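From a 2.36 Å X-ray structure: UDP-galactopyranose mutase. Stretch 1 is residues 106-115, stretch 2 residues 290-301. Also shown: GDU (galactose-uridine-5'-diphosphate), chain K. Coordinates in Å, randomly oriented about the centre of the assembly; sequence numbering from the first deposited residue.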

# COMPACT_ATOMS: atom_id res chain seq x y z
N PRO A 106 -8.95 18.90 -9.43
CA PRO A 106 -9.98 19.83 -8.95
C PRO A 106 -11.33 19.13 -8.81
O PRO A 106 -11.75 18.40 -9.71
CB PRO A 106 -10.04 20.89 -10.06
CG PRO A 106 -8.72 20.78 -10.76
CD PRO A 106 -8.39 19.33 -10.73
N TYR A 107 -12.01 19.38 -7.70
CA TYR A 107 -13.28 18.71 -7.43
C TYR A 107 -14.06 19.46 -6.37
O TYR A 107 -13.55 19.76 -5.30
CB TYR A 107 -13.03 17.27 -6.99
CG TYR A 107 -14.26 16.53 -6.52
CD1 TYR A 107 -15.23 16.10 -7.42
CD2 TYR A 107 -14.44 16.22 -5.18
CE1 TYR A 107 -16.34 15.40 -7.00
CE2 TYR A 107 -15.54 15.52 -4.74
CZ TYR A 107 -16.49 15.10 -5.65
OH TYR A 107 -17.60 14.40 -5.22
N GLN A 108 -15.31 19.77 -6.69
CA GLN A 108 -16.21 20.40 -5.76
C GLN A 108 -17.37 19.43 -5.52
O GLN A 108 -18.21 19.21 -6.39
CB GLN A 108 -16.68 21.75 -6.31
CG GLN A 108 -15.54 22.68 -6.68
CD GLN A 108 -16.00 23.99 -7.32
OE1 GLN A 108 -16.90 24.00 -8.16
NE2 GLN A 108 -15.36 25.10 -6.92
N HIS A 109 -17.35 18.81 -4.33
CA HIS A 109 -18.29 17.75 -3.92
C HIS A 109 -19.72 18.28 -3.87
O HIS A 109 -19.96 19.40 -3.45
CB HIS A 109 -17.84 17.26 -2.53
CG HIS A 109 -18.56 16.03 -2.03
ND1 HIS A 109 -18.58 14.84 -2.71
CD2 HIS A 109 -19.20 15.80 -0.85
CE1 HIS A 109 -19.24 13.93 -2.00
NE2 HIS A 109 -19.63 14.50 -0.87
N ARG A 110 -20.67 17.46 -4.31
CA ARG A 110 -22.07 17.82 -4.26
C ARG A 110 -22.88 16.68 -3.68
O ARG A 110 -22.69 15.51 -4.05
CB ARG A 110 -22.60 18.20 -5.64
CG ARG A 110 -22.05 19.53 -6.13
CD ARG A 110 -22.47 19.82 -7.54
NE ARG A 110 -22.27 21.22 -7.91
CZ ARG A 110 -21.20 21.69 -8.53
NH1 ARG A 110 -20.19 20.89 -8.83
NH2 ARG A 110 -21.13 22.98 -8.83
N VAL A 111 -23.76 17.02 -2.74
CA VAL A 111 -24.55 16.03 -2.04
C VAL A 111 -26.04 16.27 -2.30
O VAL A 111 -26.50 17.41 -2.34
CB VAL A 111 -24.27 16.10 -0.53
CG1 VAL A 111 -25.08 15.02 0.23
CG2 VAL A 111 -22.76 16.01 -0.25
N LEU A 112 -26.77 15.18 -2.49
CA LEU A 112 -28.21 15.25 -2.64
C LEU A 112 -28.87 14.54 -1.46
O LEU A 112 -28.42 13.48 -1.03
CB LEU A 112 -28.64 14.60 -3.96
CG LEU A 112 -29.00 15.43 -5.20
CD1 LEU A 112 -28.37 16.80 -5.22
CD2 LEU A 112 -28.62 14.65 -6.46
N ALA A 113 -29.93 15.13 -0.92
CA ALA A 113 -30.66 14.49 0.17
C ALA A 113 -31.95 13.87 -0.36
O ALA A 113 -32.68 14.49 -1.13
CB ALA A 113 -30.97 15.48 1.28
N SER A 114 -32.21 12.63 0.05
CA SER A 114 -33.42 11.94 -0.35
C SER A 114 -34.56 12.28 0.61
O SER A 114 -34.58 11.85 1.77
CB SER A 114 -33.18 10.43 -0.39
OG SER A 114 -34.37 9.74 -0.71
N VAL A 115 -35.50 13.08 0.12
CA VAL A 115 -36.58 13.61 0.94
C VAL A 115 -37.83 13.64 0.08
O VAL A 115 -37.79 14.13 -1.05
CB VAL A 115 -36.25 15.05 1.40
CG1 VAL A 115 -37.51 15.78 1.87
CG2 VAL A 115 -35.18 15.03 2.49
N1 GDU K . -26.77 16.86 8.92
C2 GDU K . -27.94 16.52 8.64
N3 GDU K . -28.58 16.18 7.60
C4 GDU K . -27.81 16.15 6.49
C5 GDU K . -26.38 16.53 6.63
C6 GDU K . -25.92 16.86 7.86
O2 GDU K . -28.77 16.50 9.78
O4 GDU K . -28.27 15.81 5.41
C1D GDU K . -26.32 17.18 10.24
C2D GDU K . -25.96 16.01 11.20
O2D GDU K . -26.11 16.35 12.57
C3D GDU K . -24.51 15.78 10.82
C4D GDU K . -24.04 17.24 10.81
O4D GDU K . -25.13 17.99 10.27
O3D GDU K . -23.84 14.97 11.79
C5D GDU K . -22.65 17.50 10.23
O5D GDU K . -22.77 17.10 8.85
PA GDU K . -21.54 16.50 8.03
O1A GDU K . -21.92 16.50 6.59
O2A GDU K . -20.39 17.39 8.23
O3A GDU K . -21.28 14.99 8.44
PB GDU K . -19.86 14.30 8.31
O1B GDU K . -20.15 12.94 8.84
O2B GDU K . -18.77 14.86 9.13
O3B GDU K . -19.38 14.10 6.79
C1' GDU K . -18.10 13.82 6.19
C2' GDU K . -17.34 15.16 6.00
C3' GDU K . -18.35 16.12 5.33
C4' GDU K . -18.60 15.61 3.88
C5' GDU K . -19.03 14.12 3.96
C6' GDU K . -19.04 13.40 2.57
O2' GDU K . -16.81 15.64 7.25
O3' GDU K . -17.80 17.46 5.36
O4' GDU K . -17.38 15.77 3.13
O5' GDU K . -18.36 13.23 4.89
O6' GDU K . -20.36 13.32 2.00
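Stretch 2 (290-301) LPTGTVNYPNDY

Residues 290-301 run alongside residues 106-115 in the same direction, so that two segments whose touching residues are at least 179 apart in sequence form neighbouring strands of a parallel sheet. Stretch 1 is extended from Val111 to Val115, with phi from -143° to -86° and psi from 108° to 139°. In stretch 2 the strand is short, Thr294 to Asn296, and is preceded by Gly293, whose phi/psi of -56/-44 lies in the helical region. The strand axes approach to 4.6 Å and cross at -30°. Three bridges set the register: Val111 lies beside Thr294, Leu112 beside Val295 and Ala113 beside Asn296, with CA-CA distances of 5.0, 4.9 and 4.6 Å. On both sides of this segment the chains are farther apart, at 6.1 Å between the CA atoms of Arg110 and Thr292 and 7.0 Å between those of Val115 and Asn299.

The hydrogen bonds follow the parallel pattern, in which a residue of one strand reaches two alternate residues of the other. Leu112 N donates to Thr294 O (3.1 Å), Asn296 N donates to Leu112 O (2.8 Å), and Ser114 N donates to Asn296 O (2.9 Å). Leu112 thus uses both its amide and its carbonyl, while CA-H...O contacts from Val111 CA to Thr294 O (3.3 Å) and from Val295 CA to Leu112 O (3.2 Å) supplement the ladder. Water 1 extends the connection before the strands, accepting from Arg110 N (3.2 Å) and Gly293 N (2.8 Å). After the strands, water 2 donates to Ser114 O (2.7 Å) and Asp300 OD1 (2.7 Å) and accepts from Asn299 N (3.0 Å).

Val111, Ala113, Thr294 and Asn296 direct their side chains to one face of the sheet, the face on which the nucleotide sugar is bound. Asn296 ND2 donates to O4 of the uracil (3.1 Å), and Val111 CG1 packs 3.7 Å from Asn296 OD1. At the galactose end, His109 NE2 hydrogen-bonds GDU O6' at 3.2 Å, and Thr294 OG1 makes a weak hydrogen bond to the same GDU O6' at 3.3 Å. Both Thr294 OG1 and the sugar oxygen lie at the edge of the His109 ring. On its other nitrogen, His109 ND1 is 2.7 Å from Tyr107 OH, with which it forms a hydrogen bond. Gly293 fits closely against this pair, its CA 3.9 Å from His109 CE1 and 4.0 Å from Tyr107 OH; a CB here would come within 2.7 Å of both of these atoms.

Leu112 and Val295 point to the opposite face. Leu112 CD2 reaches back to Pro291 CG (4.2 Å) and to Thr292 OG1 (3.9 Å), while Thr292 CB lies 3.2 Å from Arg110 O. Farther along, Ser114 CB approaches Tyr297 CD2 at 3.6 Å, and Ser114 O lies 3.3 Å from Pro298 CD. Pro298 adds apolar packing: its CG meets Val115 CG2 at 4.0 Å and Ala113 CB at 4.4 Å.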

# COMPACT_ATOMS: atom_id res chain seq x y z
N LEU A 290 -24.76 6.40 -8.92
CA LEU A 290 -25.39 7.56 -8.30
C LEU A 290 -25.23 8.76 -9.20
O LEU A 290 -24.32 8.81 -10.02
CB LEU A 290 -24.75 7.87 -6.94
CG LEU A 290 -24.63 6.79 -5.87
CD1 LEU A 290 -24.00 7.34 -4.58
CD2 LEU A 290 -25.98 6.17 -5.57
N PRO A 291 -26.12 9.75 -9.04
CA PRO A 291 -26.01 11.02 -9.76
C PRO A 291 -24.96 11.99 -9.20
O PRO A 291 -24.53 12.85 -9.96
CB PRO A 291 -27.42 11.62 -9.65
CG PRO A 291 -28.02 10.98 -8.43
CD PRO A 291 -27.37 9.64 -8.26
N THR A 292 -24.57 11.89 -7.93
CA THR A 292 -23.47 12.72 -7.39
C THR A 292 -22.59 11.87 -6.50
O THR A 292 -22.85 10.68 -6.32
CB THR A 292 -23.94 13.86 -6.45
OG1 THR A 292 -25.04 13.41 -5.65
CG2 THR A 292 -24.32 15.09 -7.20
N GLY A 293 -21.58 12.50 -5.90
CA GLY A 293 -20.67 11.83 -4.99
C GLY A 293 -21.34 11.12 -3.82
O GLY A 293 -21.00 9.98 -3.50
N THR A 294 -22.30 11.79 -3.19
CA THR A 294 -22.96 11.24 -2.02
C THR A 294 -24.45 11.57 -2.01
O THR A 294 -24.86 12.71 -2.28
CB THR A 294 -22.32 11.80 -0.72
OG1 THR A 294 -20.94 11.45 -0.67
CG2 THR A 294 -23.02 11.26 0.52
N VAL A 295 -25.27 10.56 -1.70
CA VAL A 295 -26.68 10.77 -1.44
C VAL A 295 -26.95 10.55 0.04
O VAL A 295 -26.64 9.47 0.56
CB VAL A 295 -27.57 9.78 -2.24
CG1 VAL A 295 -29.03 9.95 -1.84
CG2 VAL A 295 -27.41 9.96 -3.73
N ASN A 296 -27.53 11.55 0.72
CA ASN A 296 -27.91 11.42 2.14
C ASN A 296 -29.32 10.88 2.31
O ASN A 296 -30.19 11.12 1.48
CB ASN A 296 -27.78 12.76 2.89
CG ASN A 296 -26.34 13.17 3.15
OD1 ASN A 296 -25.40 12.43 2.81
ND2 ASN A 296 -26.15 14.34 3.73
N TYR A 297 -29.56 10.17 3.42
CA TYR A 297 -30.88 9.61 3.70
C TYR A 297 -31.37 9.99 5.09
O TYR A 297 -31.27 9.21 6.03
CB TYR A 297 -30.85 8.09 3.56
CG TYR A 297 -30.73 7.63 2.12
CD1 TYR A 297 -29.49 7.31 1.58
CD2 TYR A 297 -31.85 7.54 1.30
CE1 TYR A 297 -29.37 6.90 0.26
CE2 TYR A 297 -31.74 7.13 -0.03
CZ TYR A 297 -30.49 6.81 -0.54
OH TYR A 297 -30.37 6.40 -1.85
N PRO A 298 -31.94 11.19 5.23
CA PRO A 298 -32.32 11.68 6.55
C PRO A 298 -33.48 10.91 7.16
O PRO A 298 -33.60 10.90 8.39
CB PRO A 298 -32.77 13.13 6.29
CG PRO A 298 -32.36 13.44 4.90
CD PRO A 298 -32.29 12.14 4.17
N ASN A 299 -34.30 10.27 6.32
CA ASN A 299 -35.60 9.75 6.75
C ASN A 299 -35.87 8.30 6.36
O ASN A 299 -36.99 7.83 6.50
CB ASN A 299 -36.72 10.63 6.18
CG ASN A 299 -36.54 12.09 6.52
OD1 ASN A 299 -36.15 12.43 7.64
ND2 ASN A 299 -36.82 12.97 5.56
N ASP A 300 -34.86 7.60 5.85
CA ASP A 300 -35.06 6.25 5.32
C ASP A 300 -33.85 5.38 5.56
O ASP A 300 -32.73 5.87 5.55
CB ASP A 300 -35.31 6.31 3.81
CG ASP A 300 -36.62 6.96 3.47
OD1 ASP A 300 -36.63 8.14 3.08
OD2 ASP A 300 -37.67 6.29 3.60
N TYR A 301 -34.07 4.08 5.75
CA TYR A 301 -32.98 3.12 5.80
C TYR A 301 -32.16 3.23 7.08
O TYR A 301 -32.23 4.24 7.79
CB TYR A 301 -32.06 3.30 4.58
CG TYR A 301 -32.75 3.05 3.26
CD1 TYR A 301 -33.26 1.79 2.95
CD2 TYR A 301 -32.89 4.06 2.31
CE1 TYR A 301 -33.89 1.54 1.75
CE2 TYR A 301 -33.52 3.82 1.08
CZ TYR A 301 -34.01 2.55 0.82
OH TYR A 301 -34.63 2.27 -0.37
O HOH W 1 -20.28 14.97 -6.26
O HOH W 2 -34.48 9.76 3.41
O HOH W 3 -35.49 7.64 0.55